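Local coordinates for protein malyl-CoA lyase/beta-methylmalyl-CoA lyase (Methylobacterium extorquens, PDB 5UGR) that is a magnesium-binding lyase with a TIM-barrel fold, a member of the HpcH/HpaI aldolase/citrate lyase family, whose assembly holds six copies of the chain, at residues A[135-140]-A[156-161]; A[105-110]-A[149-154]; A[10-15]-A[221-226]; A[38-43]-A[74-79]; A[143-148]-A[210-215]. All blocks are in the same frame, centred on the assembly; numbering follows the deposited sequence.

Contact 1 (A[135-140]-A[156-161]); sequences FEVLIE and KRLEAM. With MG (magnesium ion), chain B.
With its CG anti to the backbone N (chi1 -171°), Leu-158 leans toward strand 135-139, and its CD1 touches Val-137 CG1 at 3.7 Å. The two side chains cross at about a right angle. Val-137 CG2 meets the CE of Met-161, a residue with a second modelled conformer. Helices 110-127 and 148-151 cover this face. At the start of the strand, Arg-157 CD lies over one face of the Phe-135 ring, 3.8 Å from its centroid and offset toward the rim, a CH-pi contact. The guanidinium goes on to bond Ile-133 O and to form salt bridges with Asp-117 and Glu-124.

The backbones are adjacent parallel strands of the TIM barrel. Phe-135 N donates to Arg-157 O (2.9 Å), Glu-159 N to Phe-135 O (2.9 Å) and Val-137 N to Ala-160 O (3.0 Å). Phe-135 pairs with Leu-158 and Val-137 with Met-161, so strand 158-161 carries one extra residue, a beta bulge. Ala-160 N is buried there without a partner. On the inner face Glu-136 CG packs on Ala-160 CB at 3.9 Å, and its OE2 bonds Ser-162.

Just past the strand, Glu-140 OE1 binds the magnesium ion at 2.0 Å. Asp-45 and Asp-167 also bind the metal. Glu-140 OE2 accepts from a metal-bound water (2.7 Å) and from Lys-106 N. The carboxylate is thus held through both oxygens, which fixes its rotation at the metal.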
# COMPACT_ATOMS: atom_id res chain seq x y z
N PHE A 135 12.15 -14.08 -18.03
CA PHE A 135 12.92 -13.98 -16.81
C PHE A 135 12.63 -15.15 -15.84
O PHE A 135 11.46 -15.60 -15.65
CB PHE A 135 12.65 -12.69 -16.05
CG PHE A 135 13.08 -11.41 -16.72
CD1 PHE A 135 14.07 -11.36 -17.70
CD2 PHE A 135 12.60 -10.21 -16.27
CE1 PHE A 135 14.51 -10.16 -18.21
CE2 PHE A 135 13.05 -9.00 -16.78
CZ PHE A 135 14.01 -8.99 -17.78
N GLU A 136 13.68 -15.56 -15.16
CA GLU A 136 13.59 -16.39 -13.96
C GLU A 136 14.26 -15.56 -12.86
O GLU A 136 15.25 -14.87 -13.09
CB GLU A 136 14.33 -17.72 -14.13
CG GLU A 136 14.31 -18.64 -12.91
CD GLU A 136 15.06 -19.98 -13.24
OE1 GLU A 136 14.70 -20.59 -14.29
OE2 GLU A 136 16.00 -20.33 -12.45
N VAL A 137 13.69 -15.60 -11.65
CA VAL A 137 14.29 -14.94 -10.50
C VAL A 137 14.74 -15.93 -9.48
O VAL A 137 14.07 -16.92 -9.21
CB VAL A 137 13.35 -13.90 -9.89
CG1 VAL A 137 13.09 -12.74 -10.83
CG2 VAL A 137 12.16 -14.50 -9.36
N LEU A 138 15.89 -15.66 -8.90
CA LEU A 138 16.38 -16.41 -7.75
C LEU A 138 15.93 -15.75 -6.46
O LEU A 138 16.20 -14.54 -6.24
CB LEU A 138 17.91 -16.48 -7.79
CG LEU A 138 18.48 -17.82 -8.21
CD1 LEU A 138 19.86 -17.67 -8.82
CD2 LEU A 138 18.48 -18.79 -7.06
N ILE A 139 15.21 -16.53 -5.64
CA ILE A 139 14.85 -16.14 -4.27
C ILE A 139 15.86 -16.88 -3.41
O ILE A 139 15.77 -18.11 -3.19
CB ILE A 139 13.39 -16.50 -3.97
CG1 ILE A 139 12.43 -15.87 -4.97
CG2 ILE A 139 13.05 -16.10 -2.53
CD1 ILE A 139 12.40 -14.39 -5.00
N GLU A 140 16.88 -16.13 -2.98
CA GLU A 140 18.08 -16.73 -2.36
C GLU A 140 18.59 -15.85 -1.22
O GLU A 140 19.73 -15.99 -0.81
CB GLU A 140 19.18 -16.97 -3.40
CG GLU A 140 19.71 -15.72 -4.08
CD GLU A 140 20.87 -15.98 -5.04
OE1 GLU A 140 21.81 -16.65 -4.58
OE2 GLU A 140 20.80 -15.50 -6.18
N LYS A 156 5.90 -8.77 -16.93
CA LYS A 156 5.24 -9.66 -17.89
C LYS A 156 6.18 -10.73 -18.44
O LYS A 156 5.72 -11.77 -18.95
CB LYS A 156 4.63 -8.84 -19.02
CG LYS A 156 3.39 -8.08 -18.57
CD LYS A 156 2.69 -7.37 -19.76
CE LYS A 156 3.48 -6.23 -20.38
NZ LYS A 156 3.77 -5.09 -19.42
N ARG A 157 7.50 -10.48 -18.32
CA ARG A 157 8.49 -11.48 -18.70
C ARG A 157 8.70 -12.57 -17.72
O ARG A 157 9.33 -13.58 -18.05
CB ARG A 157 9.86 -10.86 -18.98
CG ARG A 157 9.91 -9.77 -20.04
CD ARG A 157 11.32 -9.23 -20.20
NE ARG A 157 11.41 -8.16 -21.14
CZ ARG A 157 11.65 -8.28 -22.45
NH1 ARG A 157 11.88 -9.47 -23.00
NH2 ARG A 157 11.69 -7.18 -23.19
N LEU A 158 8.26 -12.38 -16.47
CA LEU A 158 8.59 -13.32 -15.43
C LEU A 158 7.85 -14.64 -15.64
O LEU A 158 6.62 -14.66 -15.83
CB LEU A 158 8.27 -12.73 -14.04
CG LEU A 158 8.74 -13.53 -12.83
CD1 LEU A 158 10.24 -13.75 -12.88
CD2 LEU A 158 8.37 -12.76 -11.55
N GLU A 159 8.61 -15.72 -15.61
CA GLU A 159 8.12 -17.08 -15.81
C GLU A 159 8.31 -18.06 -14.68
O GLU A 159 7.57 -19.05 -14.61
CB GLU A 159 8.77 -17.74 -17.04
CG GLU A 159 8.65 -16.96 -18.32
CD GLU A 159 9.27 -17.70 -19.52
OE1 GLU A 159 9.58 -16.99 -20.52
OE2 GLU A 159 9.43 -18.95 -19.43
N ALA A 160 9.27 -17.82 -13.78
CA ALA A 160 9.73 -18.88 -12.87
C ALA A 160 10.51 -18.26 -11.73
O ALA A 160 11.11 -17.19 -11.89
CB ALA A 160 10.62 -19.85 -13.62
N MET A 161 10.51 -18.95 -10.59
CA MET A 161 11.36 -18.59 -9.45
C MET A 161 12.11 -19.84 -9.01
O MET A 161 11.50 -20.92 -8.93
CB MET A 161 10.54 -18.05 -8.25
CG MET A 161 9.42 -17.08 -8.58
SD MET A 161 8.54 -16.42 -7.13
CE MET A 161 9.02 -14.74 -7.45
MG MG B . 23.60 -17.23 -5.30
O HOH W 1 23.00 -16.74 -7.20
O HOH W 2 22.89 -19.15 -5.57
O HOH W 3 24.47 -15.30 -5.14

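Contact 2 (A[105-110]-A[149-154]); sequences PKVGVP and EAIATS
Ile-151 and Pro-110 join a loop of the TIM barrel to a short helix and the turn after it. Segment 105-110 leads from strand 101-104 into helix 110-127, and segment 149-154 runs from helix 148-151, which comes after helix 142-146, into a turn.

The apolar contacts come first. Val-107 CG1 meets Ile-151 CD1 at 3.8 Å, and these side chains run past each other in opposite directions. Both also touch Val-137 of the barrel. The Pro-110 ring uses three of its atoms. CG rests on Ala-150 CB at 3.8 Å, CB meets Ser-154 CB at 3.7 Å, and CD faces Ile-151 CG1 with the side chains nearly perpendicular.

Side chain also packs on backbone. Ile-151 CG1 is anti to its carbonyl carbon (chi1 -68°) and lies 3.8 Å from Val-109 C. The methyl CD1 reaches 3.7 Å from Gly-108 O.

No hydrogen bond crosses between the segments, so the fit is by shape. Polar links run elsewhere: Asp-112 OD2 accepts from Gly-108 N and Val-109 N, and Lys-106 NZ forms salt bridges with Asp-81 and with Asp-304 of a neighbouring subunit.

Within 149-154 a type I turn runs from Ile-151 to Ser-154. Ile-151 O accepts twice there, from Ser-154 N at 3.1 Å and, in its carbonyl plane on a lone pair, from Ser-154 OG at 2.7 Å.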
# COMPACT_ATOMS: atom_id res chain seq x y z
N PRO A 105 19.81 -12.89 -10.22
CA PRO A 105 20.17 -13.38 -8.89
C PRO A 105 19.78 -12.42 -7.76
O PRO A 105 19.62 -11.20 -7.99
CB PRO A 105 21.70 -13.53 -8.98
CG PRO A 105 22.07 -12.34 -9.84
CD PRO A 105 20.99 -12.28 -10.89
N LYS A 106 19.59 -13.02 -6.58
CA LYS A 106 19.52 -12.23 -5.35
C LYS A 106 18.39 -11.22 -5.35
O LYS A 106 18.48 -10.15 -4.78
CB LYS A 106 20.84 -11.57 -4.99
CG LYS A 106 22.02 -12.50 -5.01
CD LYS A 106 23.33 -11.84 -4.67
CE LYS A 106 23.60 -10.50 -5.37
NZ LYS A 106 25.02 -10.04 -5.12
N VAL A 107 17.29 -11.55 -6.02
CA VAL A 107 16.24 -10.51 -6.18
C VAL A 107 15.61 -10.19 -4.81
O VAL A 107 15.29 -11.10 -4.03
CB VAL A 107 15.15 -10.96 -7.19
CG1 VAL A 107 13.99 -9.96 -7.28
CG2 VAL A 107 15.79 -11.14 -8.56
N GLY A 108 15.49 -8.90 -4.53
CA GLY A 108 15.01 -8.45 -3.22
C GLY A 108 13.66 -7.79 -3.25
O GLY A 108 12.89 -7.95 -2.33
N VAL A 109 13.39 -7.01 -4.29
CA VAL A 109 12.17 -6.23 -4.42
C VAL A 109 11.72 -6.22 -5.89
O VAL A 109 12.52 -6.44 -6.81
CB VAL A 109 12.34 -4.77 -3.92
CG1 VAL A 109 12.70 -4.73 -2.46
CG2 VAL A 109 13.39 -4.00 -4.72
N PRO A 110 10.44 -5.96 -6.16
CA PRO A 110 9.94 -5.96 -7.53
C PRO A 110 10.70 -5.02 -8.49
O PRO A 110 10.91 -5.34 -9.67
CB PRO A 110 8.48 -5.60 -7.41
CG PRO A 110 8.15 -5.62 -6.04
CD PRO A 110 9.35 -5.81 -5.18
N GLU A 149 5.93 -12.43 -2.76
CA GLU A 149 4.64 -12.29 -3.39
C GLU A 149 4.60 -11.09 -4.32
O GLU A 149 4.06 -11.15 -5.43
CB GLU A 149 3.53 -12.18 -2.34
CG GLU A 149 3.43 -13.38 -1.41
CD GLU A 149 4.35 -13.36 -0.19
OE1 GLU A 149 5.17 -12.34 0.10
OE2 GLU A 149 4.23 -14.43 0.48
N ALA A 150 5.19 -9.97 -3.88
CA ALA A 150 5.33 -8.80 -4.72
C ALA A 150 6.25 -9.01 -5.91
O ALA A 150 5.96 -8.53 -7.04
CB ALA A 150 5.79 -7.58 -3.88
N ILE A 151 7.32 -9.73 -5.69
CA ILE A 151 8.23 -10.03 -6.82
C ILE A 151 7.51 -10.83 -7.89
O ILE A 151 7.75 -10.67 -9.08
CB ILE A 151 9.51 -10.75 -6.30
CG1 ILE A 151 10.36 -9.79 -5.43
CG2 ILE A 151 10.33 -11.33 -7.44
CD1 ILE A 151 11.37 -10.48 -4.54
N ALA A 152 6.57 -11.70 -7.47
CA ALA A 152 5.92 -12.56 -8.44
C ALA A 152 5.10 -11.84 -9.52
O ALA A 152 4.84 -12.44 -10.55
CB ALA A 152 4.99 -13.54 -7.70
N THR A 153 4.69 -10.61 -9.26
CA THR A 153 3.94 -9.80 -10.19
C THR A 153 4.72 -8.65 -10.81
O THR A 153 4.14 -7.67 -11.30
CB THR A 153 2.60 -9.32 -9.61
OG1 THR A 153 2.86 -8.47 -8.50
CG2 THR A 153 1.70 -10.51 -9.21
N SER A 154 6.04 -8.78 -10.84
CA SER A 154 6.88 -7.64 -11.19
C SER A 154 7.21 -7.44 -12.66
O SER A 154 7.78 -6.39 -12.98
CB SER A 154 8.20 -7.76 -10.42
OG SER A 154 8.93 -8.92 -10.74

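Contact 3 (A[10-15]-A[221-226]); sequences TPRLHR and GLRPID
His-14 lays one ring face against Ile-225 CD1, which sits over the ring centre, 3.4 Å from the centroid and 5° off the normal. This is a CH-pi contact. At the ring edge, Arg-223 NE donates to His-14 ND1 at 2.9 Å, close to the ring plane. The bend at Arg-223 chi3 (-72°) turns NE to this site. His-14 NE2 is bonded to Glu-17, so both ring nitrogens are engaged and the ring's rotation is fixed.

Arg-12 CB lies over one face of the Arg-223 guanidinium, 4.0 Å from Arg-223 CZ. Arg-12 NE is 4.2 Å from Arg-223 NH1, a meeting of like charges. Both form salt bridges with Glu-159 OE2, which probably offsets the repulsion.

The loop before strand 16-21 thus folds over the N-terminal end of the barrel. Strand 223-226 hydrogen-bonds to its neighbour 158-163. Helix 207-220 packs on Pro-224, and Lys-317 of helix 305-322 touches Arg-223.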
# COMPACT_ATOMS: atom_id res chain seq x y z
N THR A 10 4.45 -18.23 -20.03
CA THR A 10 4.85 -19.08 -21.13
C THR A 10 5.14 -20.48 -20.66
O THR A 10 6.00 -20.63 -19.78
CB THR A 10 6.19 -18.48 -21.71
OG1 THR A 10 5.94 -17.12 -22.17
CG2 THR A 10 6.63 -19.26 -22.86
N PRO A 11 4.48 -21.53 -21.22
CA PRO A 11 4.53 -22.88 -20.60
C PRO A 11 5.69 -23.82 -21.04
O PRO A 11 5.44 -24.75 -21.81
CB PRO A 11 3.16 -23.48 -20.97
CG PRO A 11 2.81 -22.84 -22.28
CD PRO A 11 3.48 -21.47 -22.30
N ARG A 12 6.86 -23.67 -20.47
CA ARG A 12 8.06 -24.46 -20.85
C ARG A 12 8.19 -25.66 -19.96
O ARG A 12 7.81 -25.63 -18.77
CB ARG A 12 9.32 -23.63 -20.69
CG ARG A 12 9.30 -22.27 -21.38
CD ARG A 12 10.63 -21.55 -21.32
NE ARG A 12 10.51 -20.14 -21.66
CZ ARG A 12 11.01 -19.54 -22.74
NH1 ARG A 12 11.56 -20.23 -23.76
NH2 ARG A 12 10.90 -18.25 -22.82
N LEU A 13 8.83 -26.70 -20.52
CA LEU A 13 9.22 -27.89 -19.77
C LEU A 13 10.48 -27.55 -18.98
O LEU A 13 11.42 -26.99 -19.50
CB LEU A 13 9.48 -29.05 -20.73
CG LEU A 13 9.88 -30.34 -20.08
CD1 LEU A 13 8.76 -30.97 -19.30
CD2 LEU A 13 10.29 -31.34 -21.16
N HIS A 14 10.44 -27.79 -17.68
CA HIS A 14 11.45 -27.28 -16.76
C HIS A 14 11.71 -28.27 -15.61
O HIS A 14 11.71 -27.90 -14.43
CB HIS A 14 10.95 -25.93 -16.26
CG HIS A 14 11.97 -25.07 -15.63
ND1 HIS A 14 11.83 -23.70 -15.57
CD2 HIS A 14 13.14 -25.36 -15.03
CE1 HIS A 14 12.89 -23.18 -14.98
NE2 HIS A 14 13.68 -24.17 -14.62
N ARG A 15 11.92 -29.53 -15.93
CA ARG A 15 12.18 -30.55 -14.91
C ARG A 15 13.58 -30.45 -14.28
O ARG A 15 13.77 -30.71 -13.08
CB ARG A 15 11.99 -31.95 -15.49
CG ARG A 15 10.62 -32.24 -16.05
CD ARG A 15 10.62 -33.47 -16.91
NE ARG A 15 11.54 -33.36 -18.02
CZ ARG A 15 11.97 -34.39 -18.74
NH1 ARG A 15 11.55 -35.63 -18.52
NH2 ARG A 15 12.82 -34.19 -19.72
N GLY A 221 1.05 -17.50 -11.57
CA GLY A 221 1.26 -18.12 -12.89
C GLY A 221 2.68 -18.53 -13.26
O GLY A 221 2.97 -18.70 -14.45
N LEU A 222 3.54 -18.63 -12.25
CA LEU A 222 4.95 -18.95 -12.46
C LEU A 222 5.30 -20.40 -12.14
O LEU A 222 4.63 -21.05 -11.36
CB LEU A 222 5.81 -18.04 -11.59
CG LEU A 222 5.49 -16.55 -11.58
CD1 LEU A 222 6.39 -15.78 -10.64
CD2 LEU A 222 5.51 -15.95 -12.97
N ARG A 223 6.45 -20.86 -12.68
CA ARG A 223 7.01 -22.18 -12.36
C ARG A 223 7.81 -22.12 -11.05
O ARG A 223 8.77 -21.35 -11.01
CB ARG A 223 7.90 -22.67 -13.50
CG ARG A 223 7.26 -22.72 -14.87
CD ARG A 223 8.19 -23.34 -15.89
NE ARG A 223 9.31 -22.53 -16.29
CZ ARG A 223 9.28 -21.58 -17.24
NH1 ARG A 223 10.44 -20.95 -17.58
NH2 ARG A 223 8.13 -21.24 -17.82
N PRO A 224 7.48 -22.96 -10.05
CA PRO A 224 8.32 -23.05 -8.86
C PRO A 224 9.40 -24.12 -9.05
O PRO A 224 9.07 -25.31 -9.28
CB PRO A 224 7.33 -23.47 -7.77
CG PRO A 224 6.10 -23.99 -8.44
CD PRO A 224 6.25 -23.78 -9.92
N ILE A 225 10.66 -23.68 -8.90
CA ILE A 225 11.83 -24.52 -9.16
C ILE A 225 12.67 -24.58 -7.90
O ILE A 225 12.96 -23.55 -7.26
CB ILE A 225 12.70 -23.96 -10.33
CG1 ILE A 225 11.82 -23.68 -11.56
CG2 ILE A 225 13.82 -24.92 -10.63
CD1 ILE A 225 11.12 -24.85 -12.16
N ASP A 226 13.11 -25.80 -7.53
CA ASP A 226 13.97 -25.98 -6.36
C ASP A 226 15.42 -25.85 -6.79
O ASP A 226 15.79 -26.27 -7.90
CB ASP A 226 13.70 -27.36 -5.75
CG ASP A 226 14.28 -27.54 -4.36
OD1 ASP A 226 14.44 -26.52 -3.63
OD2 ASP A 226 14.65 -28.72 -4.06

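Contact 4 (A[38-43]-A[74-79]); sequences VIFLDL and MIRING
Arg-76 CG stands anti to the backbone N (chi1 -180°), and the bend at chi3 (61°) swings NE to the carboxylate of Asp-42. The two residues pair across adjacent parallel strands of the TIM barrel, in the beta-alpha-beta unit built with helix 52-65. The grip is side-on: Arg-76 NE to Asp-42 OD1 and Arg-76 NH2 to Asp-42 OD2, both 2.8 Å. The oxygens lie in the guanidinium plane, whereas the nitrogens come from above the carboxylate plane (51° out of it at OD1). Phe-40 CE1 covers one guanidinium face, 3.7 Å from Arg-76 NE.

Asp-42 also accepts from Glu-44 N and Ala-46 N, the residues flanking metal ligand Asp-45. Arg-76 itself touches Asp-45. The salt bridge is therefore well placed to steady the magnesium site from the second shell.

Four backbone bonds zip the strands together, among them Leu-41 N to Met-74 O at 2.8 Å and Leu-43 N to Arg-76 O at 3.0 Å. On the face toward helix 52-65, Leu-43 CD1 packs on Ile-75 CB at 4.1 Å. Past the strand ends, Asn-78 ND2, which also bonds Asp-88, donates to Leu-43 O at 3.0 Å from above the carbonyl plane.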
# COMPACT_ATOMS: atom_id res chain seq x y z
N VAL A 38 16.61 -27.20 -19.19
CA VAL A 38 16.97 -25.78 -19.11
C VAL A 38 18.44 -25.75 -18.72
O VAL A 38 18.86 -26.51 -17.86
CB VAL A 38 16.14 -25.08 -17.98
CG1 VAL A 38 16.55 -23.63 -17.82
CG2 VAL A 38 14.64 -25.16 -18.24
N ILE A 39 19.21 -24.86 -19.35
CA ILE A 39 20.60 -24.64 -18.96
C ILE A 39 20.80 -23.17 -18.69
O ILE A 39 20.37 -22.34 -19.49
CB ILE A 39 21.62 -25.09 -20.08
CG1 ILE A 39 21.54 -26.61 -20.23
CG2 ILE A 39 23.05 -24.63 -19.71
CD1 ILE A 39 22.44 -27.18 -21.33
N PHE A 40 21.46 -22.85 -17.57
CA PHE A 40 21.96 -21.50 -17.42
C PHE A 40 23.46 -21.47 -17.46
O PHE A 40 24.13 -22.29 -16.82
CB PHE A 40 21.38 -20.71 -16.21
CG PHE A 40 21.88 -21.10 -14.85
CD1 PHE A 40 23.08 -20.62 -14.35
CD2 PHE A 40 21.05 -21.79 -13.97
CE1 PHE A 40 23.46 -20.90 -13.05
CE2 PHE A 40 21.40 -22.05 -12.68
CZ PHE A 40 22.64 -21.58 -12.20
N LEU A 41 23.95 -20.55 -18.28
CA LEU A 41 25.35 -20.25 -18.38
C LEU A 41 25.69 -19.15 -17.39
O LEU A 41 25.11 -18.04 -17.47
CB LEU A 41 25.71 -19.87 -19.82
CG LEU A 41 25.25 -20.87 -20.91
CD1 LEU A 41 25.70 -20.39 -22.30
CD2 LEU A 41 25.78 -22.31 -20.61
N ASP A 42 26.57 -19.46 -16.45
CA ASP A 42 26.72 -18.64 -15.26
C ASP A 42 27.84 -17.59 -15.41
O ASP A 42 28.98 -17.90 -15.82
CB ASP A 42 27.04 -19.57 -14.10
CG ASP A 42 26.89 -18.91 -12.73
OD1 ASP A 42 26.25 -17.82 -12.64
OD2 ASP A 42 27.43 -19.52 -11.75
N LEU A 43 27.51 -16.36 -15.04
CA LEU A 43 28.49 -15.27 -14.91
C LEU A 43 28.71 -14.86 -13.49
O LEU A 43 29.57 -14.02 -13.22
CB LEU A 43 27.99 -14.04 -15.71
CG LEU A 43 27.73 -14.32 -17.20
CD1 LEU A 43 26.43 -13.73 -17.72
CD2 LEU A 43 28.84 -13.82 -18.00
N MET A 74 19.62 -19.99 -20.92
CA MET A 74 19.57 -18.88 -19.99
C MET A 74 20.98 -18.43 -19.61
O MET A 74 21.92 -19.21 -19.72
CB MET A 74 18.78 -19.35 -18.74
CG MET A 74 18.39 -18.29 -17.70
SD MET A 74 16.94 -18.81 -16.74
CE MET A 74 17.60 -20.26 -15.90
N ILE A 75 21.11 -17.20 -19.13
CA ILE A 75 22.32 -16.78 -18.44
C ILE A 75 21.95 -16.32 -17.03
O ILE A 75 20.88 -15.71 -16.83
CB ILE A 75 23.04 -15.63 -19.16
CG1 ILE A 75 22.11 -14.41 -19.45
CG2 ILE A 75 23.70 -16.12 -20.43
CD1 ILE A 75 22.71 -13.19 -20.11
N ARG A 76 22.83 -16.65 -16.07
CA ARG A 76 22.72 -16.07 -14.72
C ARG A 76 23.67 -14.87 -14.71
O ARG A 76 24.90 -15.00 -14.76
CB ARG A 76 23.00 -17.01 -13.60
CG ARG A 76 22.85 -16.30 -12.23
CD ARG A 76 22.84 -17.21 -11.03
NE ARG A 76 24.08 -18.00 -10.87
CZ ARG A 76 24.26 -18.91 -9.91
NH1 ARG A 76 23.30 -19.11 -9.01
NH2 ARG A 76 25.34 -19.70 -9.87
N ILE A 77 23.06 -13.68 -14.80
CA ILE A 77 23.79 -12.43 -14.74
C ILE A 77 24.32 -12.13 -13.36
O ILE A 77 23.91 -12.74 -12.39
CB ILE A 77 22.98 -11.23 -15.28
CG1 ILE A 77 21.70 -10.99 -14.44
CG2 ILE A 77 22.58 -11.49 -16.72
CD1 ILE A 77 20.92 -9.79 -14.88
N ASN A 78 25.27 -11.20 -13.31
CA ASN A 78 25.78 -10.76 -12.02
C ASN A 78 24.73 -9.98 -11.23
O ASN A 78 23.70 -9.51 -11.78
CB ASN A 78 27.09 -9.99 -12.22
CG ASN A 78 28.25 -10.95 -12.36
OD1 ASN A 78 28.74 -11.52 -11.35
ND2 ASN A 78 28.65 -11.21 -13.61
N GLY A 79 25.02 -9.82 -9.95
CA GLY A 79 24.08 -9.12 -9.06
C GLY A 79 23.92 -7.64 -9.39
O GLY A 79 24.82 -6.99 -9.94

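Contact 5 (A[143-148]-A[210-215]); sequences LGMANV and QNRMLV
The Arg-212 guanidinium has Met-145 O over the centre of one face, 3.1 Å from CZ in the conformer given, one of two. This oxygen is near all three nitrogens but lies above their plane, and none bonds to it. Arg-212 NH2 makes a weak hydrogen bond to Ala-146 O (3.2 Å, 125° at the hydrogen). Its firmer partner is Glu-149 OE1, in a salt bridge. Val-148 CG1 approaches obliquely, 3.7 Å from Arg-212 NE.

Arg-212 CG is anti to the backbone N (chi1 -169°), and the chain stays extended as far as NE. It passes Met-145, whose SD is 4.1 Å from Arg-212 CB and whose side chain runs the opposite way. Val-148 CG2 packs on Met-213 CG at 4.1 Å, the side chains crossing at about a right angle. The two carbonyls lie at the C-terminal end of helix 142-146, where a positive group is probably favourable.

Helix 207-220 thus packs beside helix 142-146 over the barrel. Met-145, Val-148 and Met-213 touch Ile-139 of strand 134-139, and Val-148 and Met-213 also touch Met-161 of strand 158-163. Val-215 of a neighbouring subunit packs on Met-145 and Arg-212.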
# COMPACT_ATOMS: atom_id res chain seq x y z
N LEU A 143 15.68 -11.13 2.28
CA LEU A 143 14.98 -9.98 1.67
C LEU A 143 14.05 -10.40 0.57
O LEU A 143 12.87 -9.97 0.53
CB LEU A 143 15.96 -8.90 1.16
CG LEU A 143 15.37 -7.57 0.63
CD1 LEU A 143 14.58 -6.81 1.69
CD2 LEU A 143 16.48 -6.72 0.03
N GLY A 144 14.55 -11.21 -0.36
CA GLY A 144 13.69 -11.68 -1.42
C GLY A 144 12.52 -12.52 -0.90
O GLY A 144 11.38 -12.40 -1.38
N MET A 145 12.80 -13.39 0.08
CA MET A 145 11.72 -14.19 0.65
C MET A 145 10.66 -13.32 1.29
O MET A 145 9.46 -13.61 1.21
CB MET A 145 12.30 -15.19 1.66
CG MET A 145 11.31 -16.19 2.17
SD MET A 145 10.56 -17.29 0.92
CE MET A 145 11.99 -18.24 0.42
N ALA A 146 11.08 -12.25 1.97
CA ALA A 146 10.13 -11.32 2.61
C ALA A 146 9.25 -10.52 1.64
O ALA A 146 8.20 -10.00 2.02
CB ALA A 146 10.91 -10.37 3.49
N ASN A 147 9.66 -10.47 0.34
CA ASN A 147 8.98 -9.74 -0.69
C ASN A 147 8.54 -10.64 -1.84
O ASN A 147 8.20 -10.14 -2.92
CB ASN A 147 9.87 -8.59 -1.19
CG ASN A 147 10.07 -7.55 -0.13
OD1 ASN A 147 9.13 -6.82 0.19
ND2 ASN A 147 11.22 -7.49 0.43
N VAL A 148 8.47 -11.97 -1.61
CA VAL A 148 8.32 -12.88 -2.74
C VAL A 148 7.01 -12.73 -3.48
O VAL A 148 6.96 -12.86 -4.71
CB VAL A 148 8.59 -14.34 -2.30
CG1 VAL A 148 7.58 -14.87 -1.31
CG2 VAL A 148 8.80 -15.26 -3.49
N GLN A 210 10.24 -23.01 0.96
CA GLN A 210 9.69 -23.66 -0.25
C GLN A 210 8.19 -23.43 -0.43
O GLN A 210 7.74 -23.13 -1.51
CB GLN A 210 9.99 -25.17 -0.21
CG GLN A 210 11.48 -25.45 -0.51
CD GLN A 210 11.78 -26.94 -0.49
OE1 GLN A 210 11.20 -27.69 0.27
NE2 GLN A 210 12.70 -27.36 -1.33
N ASN A 211 7.44 -23.54 0.67
CA ASN A 211 6.01 -23.35 0.58
C ASN A 211 5.69 -21.90 0.27
O ASN A 211 4.78 -21.61 -0.51
CB ASN A 211 5.28 -23.79 1.84
CG ASN A 211 5.02 -25.32 1.90
OD1 ASN A 211 3.95 -25.80 1.49
ND2 ASN A 211 5.98 -26.06 2.40
N ARG A 212 6.36 -20.95 0.90
CA ARG A 212 6.04 -19.54 0.61
C ARG A 212 6.33 -19.20 -0.82
O ARG A 212 5.52 -18.52 -1.47
CB ARG A 212 6.74 -18.59 1.57
CG ARG A 212 6.20 -17.16 1.44
CD ARG A 212 6.79 -16.27 2.52
NE ARG A 212 6.43 -14.89 2.24
CZ ARG A 212 6.86 -13.86 2.93
NH1 ARG A 212 7.71 -14.03 3.96
NH2 ARG A 212 6.53 -12.65 2.49
N MET A 213 7.48 -19.65 -1.31
CA MET A 213 7.77 -19.39 -2.73
C MET A 213 6.82 -20.09 -3.68
O MET A 213 6.38 -19.48 -4.66
CB MET A 213 9.23 -19.77 -3.06
CG MET A 213 9.73 -19.20 -4.38
SD MET A 213 11.26 -19.90 -4.98
CE MET A 213 10.59 -21.39 -5.72
N LEU A 214 6.47 -21.33 -3.34
CA LEU A 214 5.48 -22.08 -4.12
C LEU A 214 4.16 -21.32 -4.24
O LEU A 214 3.58 -21.20 -5.33
CB LEU A 214 5.25 -23.43 -3.48
CG LEU A 214 4.08 -24.28 -4.05
CD1 LEU A 214 4.53 -25.02 -5.25
CD2 LEU A 214 3.48 -25.14 -3.01
N VAL A 215 3.64 -20.84 -3.11
CA VAL A 215 2.36 -20.13 -3.10
C VAL A 215 2.46 -18.87 -3.98
O VAL A 215 1.54 -18.60 -4.80
CB VAL A 215 1.88 -19.84 -1.67
CG1 VAL A 215 0.75 -18.77 -1.67
CG2 VAL A 215 1.46 -21.13 -1.01

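How the contacts relate
From the N terminus, contact 3 opens first at 10-15 and closes last, at 221-226. The other four nest inside its loop. Contact 4 opens at 38-43 and closes at 74-79, before the rest begin. Contacts 2, 1 and 5 then open in that order, at 105-110, 135-140 and 143-148. They close in the same order, so each crosses the other two. Contacts 1 and 4 join neighbouring barrel strands. Contact 3 ties the N-terminal loop to strand 223-226. Contacts 2 and 5 pack loops and helices around strand 134-139. Contacts 4 and 5 lie apart, their nearest atoms about 12 Å from each other.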